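Local coordinates for protein PfhB2 (Pasteurella multocida, PDB 6U8T) that acts as a cysteine protease through its YopT-like domain, part of a bacterial toxin, probably cleaving proteins by means of a cysteine-histidine-aspartate triad, at the interface of chains A and B. Coordinates in Å, arbitrary orientation; residue numbers count along the deposited sequence, not the author numbering. Chains: chain A/B, PfhB2.

Contact 1: the interface of chains A and B. Residues chain A 191, 194-195, 199; chain B 132-133, 136.
The methyl CG2 of B:Ile132 lies over the indole of A:Trp199, joining two copies of a YopT-like cysteine protease domain, a family with a papain-like fold. Helix 187-201 of chain A presents one side of the patch; B:Ile132 and the start of helix 133-140 form the other. This CH-pi contact covers both rings of A:Trp199, although the methyl is modelled too near the ring for its exact height to be trusted. CG1 of B:Ile132 is wedged over its own main chain (chi1 62°), which sends the two branches to different neighbours. While CG2 faces the indole, CG1 runs beside the aliphatic stem of A:Lys195, 3.7 Å from its CG, and CD1 reaches A:Leu194 CG at 3.9 Å.

Further apolar packing surrounds B:Thr136. Its methyl CG2 meets A:Glu191 CG at 3.7 Å, the two side chains crossing at about a right angle. A:Leu194 passes B:Thr136 in the opposite direction and places CD2 3.7 Å from the hydroxyl OG1.

Among the polar groups, B:Thr136 OG1 donates to B:Ile132 O at 2.8 Å within chain B, from above the carbonyl plane, and this probably helps set the rotation that turns the methyl CG2 to A:Glu191. A:Lys195 is poorly ordered; its NZ lies 3.0 Å from A:Glu191 OE2, a salt bridge within chain A whose hydrogen bond is weak, and its CE lies 3.8 Å from B:Ser133 CA.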
# COMPACT_ATOMS: atom_id res chain seq x y z
N GLU A 191 12.20 19.86 10.04
CA GLU A 191 11.65 19.97 8.66
C GLU A 191 12.68 19.43 7.66
O GLU A 191 12.29 18.59 6.80
CB GLU A 191 11.21 21.41 8.38
CG GLU A 191 10.74 21.61 6.95
CD GLU A 191 10.11 22.97 6.66
OE1 GLU A 191 9.35 23.50 7.49
OE2 GLU A 191 10.37 23.49 5.57
N LEU A 194 13.14 15.55 8.11
CA LEU A 194 11.94 14.83 7.64
C LEU A 194 11.94 14.79 6.10
O LEU A 194 11.72 13.70 5.54
CB LEU A 194 10.67 15.52 8.18
CG LEU A 194 9.41 14.66 8.12
CD1 LEU A 194 9.50 13.53 9.12
CD2 LEU A 194 8.16 15.50 8.36
N LYS A 195 12.20 15.93 5.45
CA LYS A 195 12.11 16.05 3.97
C LYS A 195 13.33 15.41 3.30
O LYS A 195 13.15 14.78 2.28
CB LYS A 195 11.95 17.52 3.57
CG LYS A 195 10.67 18.16 4.10
CD LYS A 195 10.40 19.57 3.57
CE LYS A 195 8.94 19.98 3.74
NZ LYS A 195 8.76 21.42 4.06
N TRP A 199 11.92 10.85 4.88
CA TRP A 199 10.78 10.58 3.97
C TRP A 199 11.13 9.45 3.00
O TRP A 199 10.33 8.51 2.95
CB TRP A 199 10.35 11.85 3.25
CG TRP A 199 9.06 11.68 2.53
CD1 TRP A 199 8.85 11.86 1.20
CD2 TRP A 199 7.81 11.24 3.09
NE1 TRP A 199 7.55 11.59 0.89
CE2 TRP A 199 6.88 11.21 2.02
CE3 TRP A 199 7.37 10.92 4.37
CZ2 TRP A 199 5.55 10.84 2.20
CZ3 TRP A 199 6.05 10.55 4.55
CH2 TRP A 199 5.15 10.53 3.48
N ILE B 132 6.11 16.83 0.89
CA ILE B 132 5.45 16.65 2.22
C ILE B 132 5.34 18.00 2.94
O ILE B 132 5.22 18.02 4.18
CB ILE B 132 6.21 15.62 3.08
CG1 ILE B 132 7.64 16.07 3.41
CG2 ILE B 132 6.15 14.24 2.47
CD1 ILE B 132 8.32 15.19 4.41
N SER B 133 5.33 19.10 2.18
CA SER B 133 5.35 20.46 2.75
C SER B 133 4.05 20.70 3.53
O SER B 133 4.14 21.25 4.63
CB SER B 133 5.63 21.48 1.67
OG SER B 133 4.43 21.82 1.00
N THR B 136 4.16 18.64 6.82
CA THR B 136 5.18 19.25 7.72
C THR B 136 4.59 20.47 8.43
O THR B 136 4.81 20.60 9.67
CB THR B 136 6.46 19.57 6.96
OG1 THR B 136 6.94 18.34 6.41
CG2 THR B 136 7.50 20.18 7.86

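Contact 2: the interface of chains A and B. Residues chain A 14, 173, 175, 181; chain B 45, 49, 61-62.
The phenyl of A:Phe175 stacks on the five-membered ring of B:Trp45, centroids 4.0 Å apart and planes 8° from each other, with its CB over the centre of the indole. A:Val173 approaches the same indole at its edge, CG1 3.4 Å from CZ2. The opposite face is covered from within chain B by CG of B:Lys49, so the tryptophan is held between the partner's phenylalanine and its own helix. Alongside, A:Phe14 and B:Tyr62 form a second, nearly parallel stack across the chains, with centroids 3.8 Å apart.

Between the stacks stands the carboxylate of A:Glu181, carried inward on an extended chain with CG opposite the backbone N (chi1 -169°). Its OE1 takes two hydrogen bonds from opposite faces of the carboxylate plane: the phenol OH of B:Tyr62 donates at 2.7 Å, and B:Trp45 NE1 at 2.8 Å. The indole bond is nearly straight, 171° at the hydrogen, and lies in the ring plane. At the rim B:Lys49 NZ adds a weak salt bridge to OE2 at 3.4 Å, which would probably help keep the carboxylate charged.

Helix 20-51 of chain B, which in this family carries the nucleophilic cysteine, thus docks on strands 171-176 and 180-184 of chain A, while the loop bearing B:Tyr62 reaches strand 14-15.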
# COMPACT_ATOMS: atom_id res chain seq x y z
N PHE A 14 14.83 7.10 21.94
CA PHE A 14 14.41 5.68 22.07
C PHE A 14 14.53 5.04 20.69
O PHE A 14 14.14 5.65 19.66
CB PHE A 14 12.98 5.54 22.59
CG PHE A 14 12.51 4.11 22.75
CD1 PHE A 14 12.98 3.31 23.80
CD2 PHE A 14 11.63 3.55 21.84
CE1 PHE A 14 12.57 1.98 23.92
CE2 PHE A 14 11.19 2.23 21.98
CZ PHE A 14 11.67 1.44 23.02
N VAL A 173 9.31 16.85 19.24
CA VAL A 173 9.50 15.40 19.51
C VAL A 173 8.68 14.63 18.47
O VAL A 173 7.49 14.90 18.35
CB VAL A 173 9.12 15.04 20.94
CG1 VAL A 173 9.30 13.55 21.22
CG2 VAL A 173 9.93 15.89 21.92
N PHE A 175 7.61 10.77 17.02
CA PHE A 175 7.57 9.35 17.43
C PHE A 175 6.98 8.51 16.29
O PHE A 175 5.85 8.80 15.82
CB PHE A 175 6.80 9.17 18.73
CG PHE A 175 6.60 7.74 19.12
CD1 PHE A 175 7.63 7.02 19.69
CD2 PHE A 175 5.38 7.11 18.91
CE1 PHE A 175 7.45 5.69 20.05
CE2 PHE A 175 5.20 5.80 19.30
CZ PHE A 175 6.23 5.09 19.86
N GLU A 181 11.71 7.22 19.02
CA GLU A 181 11.47 8.62 19.41
C GLU A 181 12.72 9.45 19.13
O GLU A 181 13.83 9.03 19.46
CB GLU A 181 11.08 8.64 20.88
CG GLU A 181 10.56 9.99 21.31
CD GLU A 181 10.28 10.05 22.79
OE1 GLU A 181 9.44 9.27 23.25
OE2 GLU A 181 10.96 10.83 23.47
N TRP B 45 1.54 6.89 23.63
CA TRP B 45 2.63 7.87 23.64
C TRP B 45 2.06 9.29 23.88
O TRP B 45 2.60 10.02 24.68
CB TRP B 45 3.39 7.79 22.31
CG TRP B 45 4.64 8.63 22.28
CD1 TRP B 45 5.89 8.25 22.68
CD2 TRP B 45 4.76 9.97 21.78
NE1 TRP B 45 6.78 9.27 22.44
CE2 TRP B 45 6.12 10.33 21.90
CE3 TRP B 45 3.85 10.90 21.21
CZ2 TRP B 45 6.61 11.56 21.47
CZ3 TRP B 45 4.35 12.11 20.78
CH2 TRP B 45 5.70 12.45 20.92
N LYS B 49 2.85 11.65 27.18
CA LYS B 49 3.52 12.97 27.07
C LYS B 49 2.67 14.09 27.67
O LYS B 49 3.23 15.01 28.24
CB LYS B 49 3.83 13.26 25.61
CG LYS B 49 4.95 12.41 25.04
CD LYS B 49 6.26 12.55 25.76
CE LYS B 49 7.38 11.99 24.93
NZ LYS B 49 8.67 12.56 25.38
N MSE B 61 7.27 5.01 29.07
CA MSE B 61 6.75 3.73 28.60
C MSE B 61 7.88 2.77 28.25
O MSE B 61 7.62 1.61 27.91
CB MSE B 61 5.94 3.84 27.31
CG MSE B 61 4.99 4.98 27.18
SE MSE B 61 4.05 4.66 25.46
CE MSE B 61 5.20 4.21 23.95
N TYR B 62 9.13 3.25 28.35
CA TYR B 62 10.31 2.51 27.94
C TYR B 62 10.88 1.72 29.12
O TYR B 62 10.99 2.29 30.21
CB TYR B 62 11.33 3.48 27.32
CG TYR B 62 10.74 4.32 26.20
CD1 TYR B 62 9.96 3.75 25.19
CD2 TYR B 62 10.95 5.70 26.14
CE1 TYR B 62 9.45 4.51 24.16
CE2 TYR B 62 10.46 6.46 25.11
CZ TYR B 62 9.68 5.87 24.13
OH TYR B 62 9.11 6.60 23.15

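Contact 3: the interface of chains A and B. Residues chain A 216-218; chain B 110, 121-123, 149.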
# COMPACT_ATOMS: atom_id res chain seq x y z
N VAL A 216 -3.96 14.97 10.30
CA VAL A 216 -3.31 15.36 11.58
C VAL A 216 -4.43 15.70 12.56
O VAL A 216 -5.24 16.57 12.23
CB VAL A 216 -2.33 16.51 11.37
CG1 VAL A 216 -1.73 16.98 12.68
CG2 VAL A 216 -1.23 16.09 10.40
N VAL A 217 -4.48 15.00 13.70
CA VAL A 217 -5.42 15.36 14.79
C VAL A 217 -4.60 16.09 15.86
O VAL A 217 -3.56 15.53 16.29
CB VAL A 217 -6.17 14.13 15.34
CG1 VAL A 217 -7.14 14.54 16.44
CG2 VAL A 217 -6.88 13.38 14.24
N ASN A 218 -5.06 17.28 16.26
CA ASN A 218 -4.34 18.17 17.20
C ASN A 218 -4.90 18.00 18.61
O ASN A 218 -6.10 18.09 18.76
CB ASN A 218 -4.40 19.62 16.70
CG ASN A 218 -3.48 19.86 15.54
OD1 ASN A 218 -2.27 19.71 15.69
ND2 ASN A 218 -4.02 20.20 14.37
N LYS B 110 -8.00 19.51 20.44
CA LYS B 110 -8.13 20.95 20.10
C LYS B 110 -9.39 21.14 19.26
O LYS B 110 -9.77 20.18 18.54
CB LYS B 110 -6.92 21.47 19.33
CG LYS B 110 -5.70 21.68 20.20
CD LYS B 110 -4.59 22.50 19.56
CE LYS B 110 -3.32 22.42 20.41
NZ LYS B 110 -2.21 23.22 19.84
N ASP B 121 -9.99 20.42 15.59
CA ASP B 121 -8.77 20.92 14.90
C ASP B 121 -8.06 19.71 14.30
O ASP B 121 -7.13 19.18 14.93
CB ASP B 121 -7.90 21.77 15.82
CG ASP B 121 -6.69 22.41 15.14
OD1 ASP B 121 -6.67 22.45 13.88
OD2 ASP B 121 -5.78 22.89 15.87
N GLU B 122 -8.55 19.23 13.16
CA GLU B 122 -7.88 18.17 12.36
C GLU B 122 -7.54 18.77 11.00
O GLU B 122 -8.40 19.51 10.49
CB GLU B 122 -8.78 16.95 12.15
CG GLU B 122 -9.23 16.35 13.45
CD GLU B 122 -10.02 15.05 13.36
OE1 GLU B 122 -9.91 14.38 12.31
OE2 GLU B 122 -10.75 14.73 14.35
N VAL B 123 -6.34 18.50 10.49
CA VAL B 123 -5.87 19.09 9.21
C VAL B 123 -5.58 17.95 8.26
O VAL B 123 -4.69 17.12 8.58
CB VAL B 123 -4.66 20.02 9.43
CG1 VAL B 123 -4.07 20.50 8.12
CG2 VAL B 123 -5.05 21.22 10.29
N ALA B 149 0.24 18.37 20.78
CA ALA B 149 0.48 16.96 20.45
C ALA B 149 -0.34 16.61 19.21
O ALA B 149 -1.44 17.16 19.05
CB ALA B 149 0.09 16.12 21.65
O HOH W 1 -8.66 17.77 17.87
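The side-chain amide of A:Asn218 lies against the carboxylate of B:Asp121, their planes 35° apart. Its ND2 is 3.5 Å from OD1 and equally far from OD2 of that carboxylate, too far for a firm bond to either, and makes a weak hydrogen bond to the backbone O of B:Asp121. CG of A:Asn218, opposite the carbonyl carbon (chi1 -75°), turns the amide back toward this neighbour.

The main link is an intermolecular antiparallel beta pairing of strand 212-219 of chain A with strand 122-127 of chain B, continuing one sheet across the two protease chains. A:Val216 and B:Val123 exchange two backbone bonds, A:Val216 N to B:Val123 O and B:Val123 N to A:Val216 O, both 2.8 Å. Further along, A:Asn218 N donates to B:Asp121 O at 3.1 Å. Within the same pairing, the side chains of A:Val217 and B:Glu122 lie side by side and point the same way, CG2 of the valine 3.7 Å from the glutamate CD.

Beyond the B:Asp121 end of the pairing, the loop residue B:Lys110 bonds to A:Asn218 O, its N donating at 2.9 Å. Water 1 spans the same junction, 2.7 Å from A:Asn218 O and 2.7 Å from B:Lys110 O.

Contact 4: the interface of chains A and B. Residues chain A 46, 99, 102, 120, 151; chain B 162, 217, 219.
A:Lys151 and B:Val217 pair as an antiparallel beta bridge, which lays strand 212-219 of one YopT-like protease chain against strand 147-155 of the other, within the sheet of the papain-like fold. Both backbone bonds of the pair form: B:Val217 N donates to A:Lys151 O at 3.0 Å, nearly straight at 175°, and A:Lys151 N donates to B:Val217 O at 3.1 Å.

Apolar packing gathers round B:Tyr219, whose phenol reaches across to helix 91-104. A:Leu102 meets it at about a right angle, with the methyl CD1 3.5 Å from CZ and 3.3 Å from the hydroxyl OH. At the ring's edge and in its plane comes A:Lys151 CB, 3.9 Å from CE1. The ring is put there by a first torsion that leaves CG opposite the carbonyl carbon (chi1 -47°). Beyond it, the stem of A:Lys151 brings CG to B:Thr162 CG2 at 3.8 Å, a threonine on strand 160-168, which in this family bears the catalytic histidine.

The charged groups belong to chain A. The guanidinium of A:Arg120 lies edge-on to the carboxylate of A:Asp99, NH2 to OD1 3.1 Å, with OD1 in the guanidinium plane but the donor well above the carboxylate plane. Weaker bonds from NH1 to both carboxylate oxygens help hold the arginine, and NH2 also borders the methyl CG1 of B:Val217. OD1 faces the CE2 side of the B:Tyr219 ring.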
# COMPACT_ATOMS: atom_id res chain seq x y z
N ILE A 46 1.64 -14.46 -22.53
CA ILE A 46 0.97 -13.83 -23.70
C ILE A 46 1.65 -14.31 -24.99
O ILE A 46 0.93 -14.82 -25.87
CB ILE A 46 0.87 -12.31 -23.57
CG1 ILE A 46 -0.12 -11.94 -22.47
CG2 ILE A 46 0.45 -11.69 -24.89
CD1 ILE A 46 -0.23 -10.49 -22.17
N ASP A 99 6.65 -4.14 -23.56
CA ASP A 99 5.99 -3.99 -24.88
C ASP A 99 7.00 -4.30 -26.00
O ASP A 99 6.60 -4.97 -26.98
CB ASP A 99 5.40 -2.60 -25.06
CG ASP A 99 4.58 -2.50 -26.35
OD1 ASP A 99 3.51 -3.16 -26.41
OD2 ASP A 99 5.05 -1.82 -27.28
N LEU A 102 7.60 -8.06 -26.10
CA LEU A 102 6.42 -8.74 -26.70
C LEU A 102 6.47 -8.63 -28.23
O LEU A 102 6.18 -9.64 -28.89
CB LEU A 102 5.13 -8.16 -26.11
CG LEU A 102 4.76 -8.70 -24.74
CD1 LEU A 102 3.61 -7.89 -24.17
CD2 LEU A 102 4.40 -10.19 -24.79
N ARG A 120 -2.85 3.23 -29.72
CA ARG A 120 -2.80 1.92 -29.04
C ARG A 120 -4.18 1.63 -28.44
O ARG A 120 -4.80 2.56 -27.90
CB ARG A 120 -1.68 1.92 -28.00
CG ARG A 120 -0.30 1.90 -28.65
CD ARG A 120 -0.06 0.58 -29.36
NE ARG A 120 -0.14 -0.50 -28.37
CZ ARG A 120 0.91 -1.04 -27.76
NH1 ARG A 120 2.14 -0.66 -28.04
NH2 ARG A 120 0.72 -2.01 -26.88
N LYS A 151 -2.77 -7.86 -21.36
CA LYS A 151 -1.88 -7.66 -20.20
C LYS A 151 -2.51 -6.61 -19.30
O LYS A 151 -2.72 -5.47 -19.78
CB LYS A 151 -0.48 -7.24 -20.64
CG LYS A 151 0.59 -7.52 -19.60
CD LYS A 151 1.94 -7.02 -20.01
CE LYS A 151 1.94 -5.51 -20.23
NZ LYS A 151 3.30 -5.00 -20.48
N THR B 162 0.45 -7.61 -12.10
CA THR B 162 0.11 -7.90 -13.50
C THR B 162 -0.58 -9.25 -13.56
O THR B 162 -0.04 -10.22 -13.02
CB THR B 162 1.35 -7.88 -14.40
OG1 THR B 162 2.06 -6.68 -14.11
CG2 THR B 162 1.01 -7.96 -15.87
N VAL B 217 -3.75 -3.56 -21.84
CA VAL B 217 -3.11 -3.47 -23.18
C VAL B 217 -3.63 -4.65 -24.00
O VAL B 217 -3.53 -5.80 -23.51
CB VAL B 217 -1.57 -3.45 -23.09
CG1 VAL B 217 -0.94 -3.33 -24.48
CG2 VAL B 217 -1.09 -2.34 -22.19
N TYR B 219 -3.66 -7.13 -27.32
CA TYR B 219 -2.87 -7.72 -28.43
C TYR B 219 -3.79 -8.62 -29.26
O TYR B 219 -4.71 -9.27 -28.68
CB TYR B 219 -1.66 -8.49 -27.90
CG TYR B 219 -0.86 -7.73 -26.87
CD1 TYR B 219 -1.19 -7.78 -25.53
CD2 TYR B 219 0.18 -6.90 -27.24
CE1 TYR B 219 -0.48 -7.05 -24.58
CE2 TYR B 219 0.92 -6.19 -26.31
CZ TYR B 219 0.59 -6.26 -24.97
OH TYR B 219 1.30 -5.57 -24.03

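Contacts 1, 2 and 3 lie close together, their C-alpha centres about 17 to 20 Å apart, while contact 4 lies 38 to 50 Å from them, at the far lobe of the dimer. Strand 212-219 serves both lobes: from chain A it enters contact 3, from chain B contact 4, so the twins of these contacts complete a sheet in which the strand lies between two strands of the partner. Contacts 2 and 4 also share the helix starting at residue 20. Such extensive mutual strand and helix packing suggests a segment-swapped dimer, though the structure alone does not show that it forms in solution.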